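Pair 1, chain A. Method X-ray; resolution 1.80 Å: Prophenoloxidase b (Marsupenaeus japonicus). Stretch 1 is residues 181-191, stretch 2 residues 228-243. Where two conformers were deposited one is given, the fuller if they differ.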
# COMPACT_ATOMS: atom_id res chain seq x y z
N SER A 181 -12.43 19.17 -15.13
CA SER A 181 -13.02 17.84 -15.18
C SER A 181 -13.23 17.42 -16.63
O SER A 181 -14.27 17.73 -17.22
CB SER A 181 -14.35 17.83 -14.42
OG SER A 181 -14.98 16.57 -14.48
N PRO A 182 -12.25 16.73 -17.22
CA PRO A 182 -12.38 16.32 -18.63
C PRO A 182 -13.69 15.58 -18.91
O PRO A 182 -14.27 15.78 -19.97
CB PRO A 182 -11.18 15.40 -18.83
CG PRO A 182 -10.13 15.95 -17.90
CD PRO A 182 -10.90 16.45 -16.68
N GLU A 183 -14.16 14.75 -17.98
CA GLU A 183 -15.39 14.00 -18.24
C GLU A 183 -16.61 14.89 -18.43
O GLU A 183 -17.59 14.48 -19.07
CB GLU A 183 -15.67 12.99 -17.13
CG GLU A 183 -14.67 11.85 -17.09
CD GLU A 183 -14.70 11.00 -18.35
OE1 GLU A 183 -15.73 10.97 -19.06
OE2 GLU A 183 -13.67 10.34 -18.61
N HIS A 184 -16.56 16.10 -17.88
CA HIS A 184 -17.68 17.03 -18.05
C HIS A 184 -17.79 17.54 -19.49
O HIS A 184 -18.86 18.00 -19.89
CB HIS A 184 -17.59 18.20 -17.06
CG HIS A 184 -18.83 19.04 -17.02
ND1 HIS A 184 -18.90 20.27 -17.63
CD2 HIS A 184 -20.04 18.82 -16.46
CE1 HIS A 184 -20.11 20.77 -17.44
NE2 HIS A 184 -20.82 19.91 -16.74
N ARG A 185 -16.70 17.44 -20.27
CA ARG A 185 -16.71 17.89 -21.67
C ARG A 185 -17.74 17.13 -22.51
O ARG A 185 -18.18 17.62 -23.55
CB ARG A 185 -15.31 17.78 -22.34
CG ARG A 185 -14.23 18.76 -21.81
CD ARG A 185 -13.30 19.31 -22.94
NE ARG A 185 -12.45 18.31 -23.62
CZ ARG A 185 -11.33 17.79 -23.12
NH1 ARG A 185 -10.88 18.13 -21.90
NH2 ARG A 185 -10.65 16.91 -23.84
N VAL A 186 -18.11 15.93 -22.06
CA VAL A 186 -19.06 15.12 -22.83
C VAL A 186 -20.39 14.95 -22.06
O VAL A 186 -21.24 14.14 -22.42
CB VAL A 186 -18.38 13.79 -23.37
CG1 VAL A 186 -17.87 12.91 -22.26
CG2 VAL A 186 -19.27 13.01 -24.35
N SER A 187 -20.58 15.76 -21.03
CA SER A 187 -21.81 15.70 -20.26
C SER A 187 -23.04 16.09 -21.09
O SER A 187 -24.13 15.57 -20.85
CB SER A 187 -21.73 16.54 -18.98
OG SER A 187 -21.76 17.93 -19.25
N TYR A 188 -22.88 16.97 -22.08
CA TYR A 188 -24.04 17.33 -22.92
C TYR A 188 -24.64 16.10 -23.60
O TYR A 188 -25.85 16.03 -23.83
CB TYR A 188 -23.66 18.38 -23.99
CG TYR A 188 -22.76 17.81 -25.05
CD1 TYR A 188 -21.39 17.81 -24.87
CD2 TYR A 188 -23.28 17.26 -26.22
CE1 TYR A 188 -20.56 17.28 -25.82
CE2 TYR A 188 -22.45 16.73 -27.18
CZ TYR A 188 -21.09 16.74 -26.97
OH TYR A 188 -20.25 16.22 -27.90
N TRP A 189 -23.79 15.13 -23.92
CA TRP A 189 -24.21 13.94 -24.64
C TRP A 189 -24.76 12.91 -23.67
O TRP A 189 -25.86 12.38 -23.87
CB TRP A 189 -23.02 13.40 -25.44
CG TRP A 189 -23.31 12.46 -26.61
CD1 TRP A 189 -23.52 12.82 -27.91
CD2 TRP A 189 -23.33 11.02 -26.58
NE1 TRP A 189 -23.70 11.69 -28.69
CE2 TRP A 189 -23.59 10.58 -27.90
CE3 TRP A 189 -23.16 10.07 -25.56
CZ2 TRP A 189 -23.69 9.22 -28.23
CZ3 TRP A 189 -23.27 8.72 -25.88
CH2 TRP A 189 -23.51 8.31 -27.21
N ARG A 190 -24.02 12.63 -22.59
CA ARG A 190 -24.50 11.68 -21.59
C ARG A 190 -25.82 12.12 -20.95
O ARG A 190 -26.67 11.29 -20.62
CB ARG A 190 -23.44 11.48 -20.48
CG ARG A 190 -22.16 10.76 -20.93
CD ARG A 190 -21.41 10.22 -19.69
NE ARG A 190 -21.19 11.34 -18.77
CZ ARG A 190 -20.06 12.05 -18.71
NH1 ARG A 190 -19.00 11.71 -19.44
NH2 ARG A 190 -19.98 13.08 -17.89
N GLU A 191 -26.01 13.42 -20.79
CA GLU A 191 -27.19 13.95 -20.12
C GLU A 191 -28.32 14.31 -21.10
O GLU A 191 -29.39 14.73 -20.68
CB GLU A 191 -26.81 15.13 -19.23
CG GLU A 191 -25.91 14.70 -18.05
CD GLU A 191 -25.33 15.86 -17.25
OE1 GLU A 191 -25.67 17.03 -17.53
OE2 GLU A 191 -24.53 15.60 -16.32
N ASN A 228 -23.46 -0.36 -29.67
CA ASN A 228 -23.60 0.84 -30.47
C ASN A 228 -23.58 2.11 -29.62
O ASN A 228 -23.01 3.13 -30.01
CB ASN A 228 -24.88 0.75 -31.31
CG ASN A 228 -24.66 0.01 -32.59
OD1 ASN A 228 -24.30 0.62 -33.59
ND2 ASN A 228 -24.84 -1.33 -32.57
N LEU A 229 -24.19 2.02 -28.43
CA LEU A 229 -24.18 3.12 -27.48
C LEU A 229 -22.74 3.46 -27.02
O LEU A 229 -22.34 4.63 -27.01
CB LEU A 229 -25.08 2.75 -26.29
CG LEU A 229 -25.22 3.68 -25.09
CD1 LEU A 229 -25.55 5.10 -25.53
CD2 LEU A 229 -26.31 3.12 -24.20
N VAL A 230 -21.97 2.44 -26.65
CA VAL A 230 -20.56 2.62 -26.29
C VAL A 230 -19.71 3.13 -27.46
O VAL A 230 -18.89 4.04 -27.30
CB VAL A 230 -19.97 1.31 -25.74
CG1 VAL A 230 -18.44 1.45 -25.54
CG2 VAL A 230 -20.66 0.93 -24.41
N ALA A 231 -19.90 2.55 -28.64
CA ALA A 231 -19.12 2.97 -29.82
C ALA A 231 -19.35 4.45 -30.12
O ALA A 231 -18.41 5.20 -30.35
CB ALA A 231 -19.48 2.11 -31.03
N ARG A 232 -20.62 4.87 -30.12
CA ARG A 232 -20.93 6.26 -30.43
C ARG A 232 -20.42 7.22 -29.36
O ARG A 232 -19.97 8.32 -29.66
CB ARG A 232 -22.43 6.45 -30.70
CG ARG A 232 -22.80 5.98 -32.13
CD ARG A 232 -24.29 5.86 -32.34
NE ARG A 232 -24.57 5.48 -33.72
CZ ARG A 232 -24.79 6.34 -34.71
NH1 ARG A 232 -24.76 7.64 -34.48
NH2 ARG A 232 -25.02 5.88 -35.94
N TYR A 233 -20.44 6.77 -28.11
CA TYR A 233 -19.87 7.56 -27.04
C TYR A 233 -18.39 7.81 -27.30
O TYR A 233 -17.91 8.94 -27.17
CB TYR A 233 -20.03 6.82 -25.73
CG TYR A 233 -19.51 7.52 -24.50
CD1 TYR A 233 -20.04 8.75 -24.09
CD2 TYR A 233 -18.53 6.93 -23.71
CE1 TYR A 233 -19.59 9.38 -22.91
CE2 TYR A 233 -18.07 7.54 -22.54
CZ TYR A 233 -18.61 8.76 -22.15
OH TYR A 233 -18.16 9.37 -20.99
N ASN A 234 -17.67 6.75 -27.68
CA ASN A 234 -16.26 6.92 -27.99
C ASN A 234 -16.01 7.85 -29.17
O ASN A 234 -15.00 8.54 -29.20
CB ASN A 234 -15.59 5.57 -28.25
CG ASN A 234 -15.09 4.91 -26.97
OD1 ASN A 234 -14.81 5.59 -25.97
ND2 ASN A 234 -14.96 3.58 -27.01
N MET A 235 -16.90 7.85 -30.15
CA MET A 235 -16.72 8.77 -31.26
C MET A 235 -16.89 10.20 -30.79
O MET A 235 -16.21 11.11 -31.27
CB MET A 235 -17.69 8.44 -32.40
CG MET A 235 -17.54 7.02 -32.87
SD MET A 235 -18.52 6.65 -34.34
CE MET A 235 -18.54 4.88 -34.14
N GLU A 236 -17.78 10.39 -29.84
CA GLU A 236 -17.97 11.70 -29.26
C GLU A 236 -16.71 12.08 -28.45
O GLU A 236 -16.25 13.24 -28.51
CB GLU A 236 -19.23 11.68 -28.38
CG GLU A 236 -19.96 12.99 -28.28
CD GLU A 236 -20.70 13.42 -29.55
OE1 GLU A 236 -20.75 12.67 -30.57
OE2 GLU A 236 -21.23 14.54 -29.51
N ARG A 237 -16.14 11.13 -27.71
CA ARG A 237 -14.93 11.40 -26.93
C ARG A 237 -13.76 11.80 -27.85
O ARG A 237 -13.07 12.79 -27.60
CB ARG A 237 -14.55 10.21 -26.05
CG ARG A 237 -15.61 9.88 -24.97
CD ARG A 237 -15.23 8.65 -24.14
NE ARG A 237 -14.08 8.92 -23.27
CZ ARG A 237 -14.16 9.48 -22.06
NH1 ARG A 237 -15.34 9.85 -21.56
NH2 ARG A 237 -13.06 9.70 -21.36
N LEU A 238 -13.55 11.03 -28.91
CA LEU A 238 -12.50 11.37 -29.88
C LEU A 238 -12.73 12.76 -30.47
O LEU A 238 -11.77 13.52 -30.67
CB LEU A 238 -12.39 10.30 -30.98
CG LEU A 238 -11.86 8.94 -30.52
CD1 LEU A 238 -12.04 7.87 -31.60
CD2 LEU A 238 -10.38 9.02 -30.12
N SER A 239 -13.99 13.11 -30.73
CA SER A 239 -14.33 14.44 -31.25
C SER A 239 -13.92 15.55 -30.30
O SER A 239 -13.75 16.70 -30.71
CB SER A 239 -15.83 14.57 -31.53
OG SER A 239 -16.26 13.65 -32.52
N LEU A 240 -13.79 15.22 -29.02
CA LEU A 240 -13.55 16.20 -27.99
C LEU A 240 -12.11 16.15 -27.46
O LEU A 240 -11.79 16.77 -26.44
CB LEU A 240 -14.53 15.95 -26.83
CG LEU A 240 -16.00 16.25 -27.16
CD1 LEU A 240 -16.94 15.59 -26.15
CD2 LEU A 240 -16.20 17.74 -27.15
N ASN A 241 -11.25 15.42 -28.17
CA ASN A 241 -9.87 15.21 -27.71
C ASN A 241 -9.79 14.49 -26.36
O ASN A 241 -8.86 14.73 -25.59
CB ASN A 241 -9.07 16.52 -27.69
CG ASN A 241 -8.67 16.98 -29.08
OD1 ASN A 241 -8.37 16.16 -29.94
ND2 ASN A 241 -8.68 18.30 -29.31
N LEU A 242 -10.76 13.63 -26.08
CA LEU A 242 -10.69 12.75 -24.91
C LEU A 242 -10.21 11.37 -25.34
O LEU A 242 -10.38 10.97 -26.49
CB LEU A 242 -12.06 12.62 -24.24
CG LEU A 242 -12.64 13.88 -23.61
CD1 LEU A 242 -14.11 13.65 -23.26
CD2 LEU A 242 -11.85 14.25 -22.37
N LYS A 243 -9.61 10.62 -24.42
CA LYS A 243 -9.25 9.24 -24.72
C LYS A 243 -10.52 8.39 -24.66
O LYS A 243 -11.43 8.70 -23.89
CB LYS A 243 -8.24 8.73 -23.68
CG LYS A 243 -6.89 9.45 -23.76
CD LYS A 243 -6.02 9.17 -22.53
CE LYS A 243 -5.18 7.92 -22.71
NZ LYS A 243 -5.99 6.67 -22.78
O HOH W 1 -23.52 12.58 -31.55

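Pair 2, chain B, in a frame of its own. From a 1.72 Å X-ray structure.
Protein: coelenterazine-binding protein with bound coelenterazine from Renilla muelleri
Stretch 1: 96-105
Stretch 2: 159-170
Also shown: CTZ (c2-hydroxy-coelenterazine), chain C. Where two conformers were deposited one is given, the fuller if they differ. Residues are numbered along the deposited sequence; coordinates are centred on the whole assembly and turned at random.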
# COMPACT_ATOMS: atom_id res chain seq x y z
N GLU B 96 3.33 15.77 -8.43
CA GLU B 96 4.08 14.84 -7.56
C GLU B 96 3.14 13.84 -6.89
O GLU B 96 3.46 12.64 -6.77
CB GLU B 96 4.88 15.61 -6.52
CG GLU B 96 6.04 16.39 -7.16
CD GLU B 96 6.68 17.39 -6.21
OE1 GLU B 96 6.09 17.70 -5.15
OE2 GLU B 96 7.76 17.89 -6.56
N LYS B 97 1.97 14.33 -6.53
CA LYS B 97 0.97 13.48 -5.86
C LYS B 97 0.35 12.46 -6.81
O LYS B 97 -0.07 11.39 -6.37
CB LYS B 97 -0.11 14.35 -5.20
CG LYS B 97 0.43 15.28 -4.09
CD LYS B 97 -0.69 16.12 -3.48
CE LYS B 97 -1.77 15.26 -2.82
NZ LYS B 97 -2.72 16.13 -2.04
N ALA B 98 0.29 12.80 -8.10
CA ALA B 98 -0.16 11.85 -9.13
C ALA B 98 0.84 10.73 -9.31
O ALA B 98 0.46 9.57 -9.45
CB ALA B 98 -0.42 12.59 -10.47
N MSE B 99 2.13 11.06 -9.28
CA MSE B 99 3.16 10.03 -9.39
C MSE B 99 3.11 9.11 -8.18
O MSE B 99 3.41 7.92 -8.29
CB MSE B 99 4.55 10.64 -9.54
CG MSE B 99 4.83 11.18 -10.91
SE MSE B 99 4.68 9.78 -12.31
CE MSE B 99 5.50 8.37 -11.51
N ALA B 100 2.74 9.67 -7.02
CA ALA B 100 2.72 8.89 -5.77
C ALA B 100 1.70 7.76 -5.72
O ALA B 100 1.84 6.82 -4.91
CB ALA B 100 2.51 9.81 -4.58
N VAL B 101 0.68 7.82 -6.58
CA VAL B 101 -0.35 6.77 -6.58
C VAL B 101 -0.16 5.72 -7.67
O VAL B 101 -0.92 4.75 -7.77
CB VAL B 101 -1.78 7.36 -6.63
CG1 VAL B 101 -1.98 8.30 -5.43
CG2 VAL B 101 -2.04 8.09 -7.96
N ILE B 102 0.85 5.93 -8.51
CA ILE B 102 1.17 4.99 -9.58
C ILE B 102 1.37 3.55 -9.07
O ILE B 102 0.85 2.60 -9.66
CB ILE B 102 2.36 5.53 -10.42
CG1 ILE B 102 1.91 6.79 -11.17
CG2 ILE B 102 2.95 4.46 -11.32
CD1 ILE B 102 0.89 6.55 -12.32
N GLN B 103 2.08 3.40 -7.96
CA GLN B 103 2.28 2.10 -7.37
C GLN B 103 0.94 1.41 -7.04
O GLN B 103 0.73 0.23 -7.35
CB GLN B 103 3.11 2.27 -6.10
CG GLN B 103 3.68 1.02 -5.52
CD GLN B 103 4.42 1.31 -4.22
OE1 GLN B 103 4.23 2.37 -3.60
NE2 GLN B 103 5.27 0.39 -3.82
N SER B 104 0.02 2.16 -6.45
CA SER B 104 -1.28 1.61 -6.08
C SER B 104 -2.12 1.28 -7.31
O SER B 104 -2.88 0.33 -7.30
CB SER B 104 -2.02 2.58 -5.16
OG SER B 104 -1.41 2.64 -3.88
N LEU B 105 -2.01 2.10 -8.36
CA LEU B 105 -2.73 1.83 -9.61
C LEU B 105 -2.19 0.60 -10.34
O LEU B 105 -2.96 -0.15 -10.97
CB LEU B 105 -2.71 3.07 -10.52
CG LEU B 105 -3.60 4.22 -10.02
CD1 LEU B 105 -3.42 5.50 -10.85
CD2 LEU B 105 -5.09 3.81 -9.94
N GLU B 159 -13.01 4.49 -6.95
CA GLU B 159 -13.28 4.30 -5.52
C GLU B 159 -11.99 3.88 -4.80
O GLU B 159 -11.67 4.37 -3.70
CB GLU B 159 -14.37 3.26 -5.31
CG GLU B 159 -15.78 3.76 -5.65
CD GLU B 159 -16.78 2.64 -5.93
OE1 GLU B 159 -16.43 1.45 -5.82
OE2 GLU B 159 -17.95 2.97 -6.26
N PHE B 160 -11.24 2.97 -5.41
CA PHE B 160 -9.97 2.52 -4.86
C PHE B 160 -9.02 3.71 -4.70
O PHE B 160 -8.39 3.89 -3.65
CB PHE B 160 -9.37 1.43 -5.74
CG PHE B 160 -8.13 0.78 -5.17
CD1 PHE B 160 -8.24 -0.17 -4.16
CD2 PHE B 160 -6.86 1.10 -5.68
CE1 PHE B 160 -7.08 -0.81 -3.64
CE2 PHE B 160 -5.70 0.47 -5.16
CZ PHE B 160 -5.83 -0.48 -4.15
N LEU B 161 -8.95 4.55 -5.73
CA LEU B 161 -8.09 5.74 -5.70
C LEU B 161 -8.46 6.74 -4.58
O LEU B 161 -7.59 7.42 -4.02
CB LEU B 161 -8.06 6.41 -7.08
CG LEU B 161 -6.91 7.35 -7.46
CD1 LEU B 161 -5.52 6.73 -7.22
CD2 LEU B 161 -7.08 7.75 -8.93
N VAL B 162 -9.75 6.84 -4.25
CA VAL B 162 -10.17 7.68 -3.12
C VAL B 162 -9.48 7.21 -1.82
O VAL B 162 -8.90 8.02 -1.07
CB VAL B 162 -11.71 7.68 -2.99
CG1 VAL B 162 -12.14 8.25 -1.60
CG2 VAL B 162 -12.32 8.48 -4.17
N THR B 163 -9.53 5.90 -1.60
CA THR B 163 -8.91 5.29 -0.41
C THR B 163 -7.39 5.49 -0.42
O THR B 163 -6.80 5.89 0.59
CB THR B 163 -9.27 3.79 -0.31
OG1 THR B 163 -10.67 3.70 0.00
CG2 THR B 163 -8.48 3.11 0.83
N VAL B 164 -6.77 5.24 -1.57
CA VAL B 164 -5.31 5.41 -1.68
C VAL B 164 -4.90 6.84 -1.35
O VAL B 164 -3.99 7.08 -0.55
CB VAL B 164 -4.81 5.04 -3.10
CG1 VAL B 164 -3.37 5.43 -3.28
CG2 VAL B 164 -5.01 3.54 -3.33
N ASN B 165 -5.57 7.82 -1.95
CA ASN B 165 -5.25 9.21 -1.65
C ASN B 165 -5.46 9.57 -0.19
O ASN B 165 -4.66 10.29 0.41
CB ASN B 165 -6.04 10.14 -2.57
CG ASN B 165 -5.36 10.32 -3.90
OD1 ASN B 165 -4.33 11.00 -3.98
ND2 ASN B 165 -5.90 9.70 -4.95
N ASP B 166 -6.55 9.07 0.39
CA ASP B 166 -6.83 9.40 1.78
C ASP B 166 -5.76 8.78 2.70
O ASP B 166 -5.26 9.45 3.62
CB ASP B 166 -8.20 8.77 2.04
CG ASP B 166 -8.72 9.01 3.43
OD1 ASP B 166 -8.05 9.70 4.23
OD2 ASP B 166 -9.83 8.48 3.69
N PHE B 167 -5.39 7.54 2.43
CA PHE B 167 -4.35 6.90 3.23
C PHE B 167 -3.00 7.62 3.07
O PHE B 167 -2.35 7.93 4.06
CB PHE B 167 -4.21 5.44 2.86
CG PHE B 167 -3.23 4.70 3.74
CD1 PHE B 167 -3.65 4.23 4.99
CD2 PHE B 167 -1.92 4.50 3.35
CE1 PHE B 167 -2.76 3.56 5.84
CE2 PHE B 167 -1.01 3.82 4.20
CZ PHE B 167 -1.43 3.34 5.43
N LEU B 168 -2.60 7.89 1.83
CA LEU B 168 -1.26 8.44 1.59
C LEU B 168 -1.09 9.91 1.99
O LEU B 168 -0.00 10.29 2.44
CB LEU B 168 -0.86 8.23 0.12
CG LEU B 168 -0.53 6.80 -0.31
CD1 LEU B 168 -0.19 6.83 -1.80
CD2 LEU B 168 0.62 6.18 0.51
N PHE B 169 -2.13 10.72 1.84
CA PHE B 169 -2.02 12.17 2.04
C PHE B 169 -2.90 12.77 3.13
O PHE B 169 -2.73 13.95 3.47
CB PHE B 169 -2.28 12.91 0.72
CG PHE B 169 -1.35 12.51 -0.37
CD1 PHE B 169 -0.01 12.85 -0.31
CD2 PHE B 169 -1.81 11.78 -1.47
CE1 PHE B 169 0.86 12.47 -1.33
CE2 PHE B 169 -0.95 11.39 -2.48
CZ PHE B 169 0.39 11.73 -2.40
N GLY B 170 -3.84 11.99 3.64
CA GLY B 170 -4.79 12.48 4.64
C GLY B 170 -4.12 12.83 5.95
O GLY B 170 -3.28 12.08 6.44
N1 CTZ C . -0.49 -3.82 0.77
C2 CTZ C . 0.57 -4.64 1.02
C3 CTZ C . 0.15 -5.34 2.24
N4 CTZ C . -1.05 -4.95 2.63
C5 CTZ C . -1.81 -5.31 3.69
C6 CTZ C . -3.05 -4.69 3.86
N7 CTZ C . -3.49 -3.75 3.00
C8 CTZ C . -2.76 -3.37 1.93
C9 CTZ C . -1.44 -4.01 1.74
C10 CTZ C . 1.84 -4.76 0.21
C11 CTZ C . 2.52 -3.41 0.30
C12 CTZ C . 2.63 -2.62 -0.85
C13 CTZ C . 3.24 -1.38 -0.80
C14 CTZ C . 3.76 -0.93 0.42
C15 CTZ C . 3.65 -1.72 1.58
C16 CTZ C . 3.03 -2.97 1.52
O17 CTZ C . 4.35 0.29 0.47
O18 CTZ C . 0.84 -6.23 2.88
C19 CTZ C . -3.91 -5.10 5.00
C20 CTZ C . -3.37 -5.46 6.23
C21 CTZ C . -4.21 -5.85 7.28
C22 CTZ C . -5.59 -5.90 7.08
C23 CTZ C . -6.14 -5.56 5.85
C24 CTZ C . -5.30 -5.16 4.81
O25 CTZ C . -6.38 -6.30 8.12
C26 CTZ C . -3.21 -2.30 0.94
C27 CTZ C . -4.08 -2.94 -0.10
C28 CTZ C . -3.68 -3.02 -1.44
C29 CTZ C . -4.53 -3.61 -2.37
C30 CTZ C . -5.76 -4.14 -1.96
C31 CTZ C . -6.17 -4.04 -0.63
C32 CTZ C . -5.33 -3.44 0.30
O HOH W 2 -2.85 11.91 -6.16

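Pair 1 (prophenoloxidase b) and pair 2 (coelenterazine-binding protein) share one backbone arrangement: a short segment that turns into a new helix packs against the helix of stretch 2. The N, CA and C atoms of 14 central residues superpose with an RMSD of 0.6 Å, yet pair 1 buries 726 Å² between its stretches and pair 2 479 Å².

At the centre both pairs have valine, Val A186 = Val B101, pointing toward the partner helix, though chi1 is p in pair 1 and m in pair 2. Val A186 CB lies 3.6 Å from Leu A240 CD1; at the matching leucine the contact is looser, Val B101 CG1 to Leu B168 CD1 at 4.3 Å. Tyr A233 = Leu B161 have side-chain centres 0.3 Å apart: Val A186 CG2 meets Tyr A233 CE1 at 3.9 Å, and Val B101 CG2 meets Leu B161 CD1 at 3.8 Å. The tyrosine adds a hydroxyl, and Arg A190 NH1 donates to Tyr A233 OH at 2.9 Å; the matched Leu B105 instead places CD2 4.0 Å from Leu B161 CD1.

At Glu A236 = Val B164, the carboxylate accepts from the phenol, Tyr A188 OH to Glu A236 OE2 at 2.5 Å, while Glu A236 CG sits over the five-membered ring of Trp A189, 3.8 Å from its centroid. Water 1 joins Trp A189 NE1 (3.0 Å) to Glu A236 OE1 (2.9 Å). In pair 2 the tryptophan's place is taken by Ser B104, whose OG lies 3.5 Å from Val B164 CG1; Val B101 CG1 also reaches Val B164 CG1 at 3.8 Å.

At Arg A185 = Ala B100 a long side chain matches a short one. Arg A185 NH2 donates to Leu A240 O at 2.8 Å, so the guanidinium binds the backbone carbonyl of Leu A240. Ala B100 CB instead touches the edge of an aromatic ring, 3.6 Å from Phe B169 CZ. That phenylalanine matches Asn A241, and Lys B97 (= Pro A182) lays CE over its face, 3.7 Å from the ring centroid.

Arg A237 = Asn B165 completes the comparison. Arg A237 NH1 forms a salt bridge with Glu A183 OE1 at 2.8 Å, and Arg A237 NH2 donates to Glu A183 OE2 at 2.9 Å. The match of Glu A183 is Ala B98, which points away; Asn B165 OD1 receives water 2 at 2.8 Å, which also donates weakly to Lys B97 O at 2.8 Å. No direct hydrogen bond crosses pair 2.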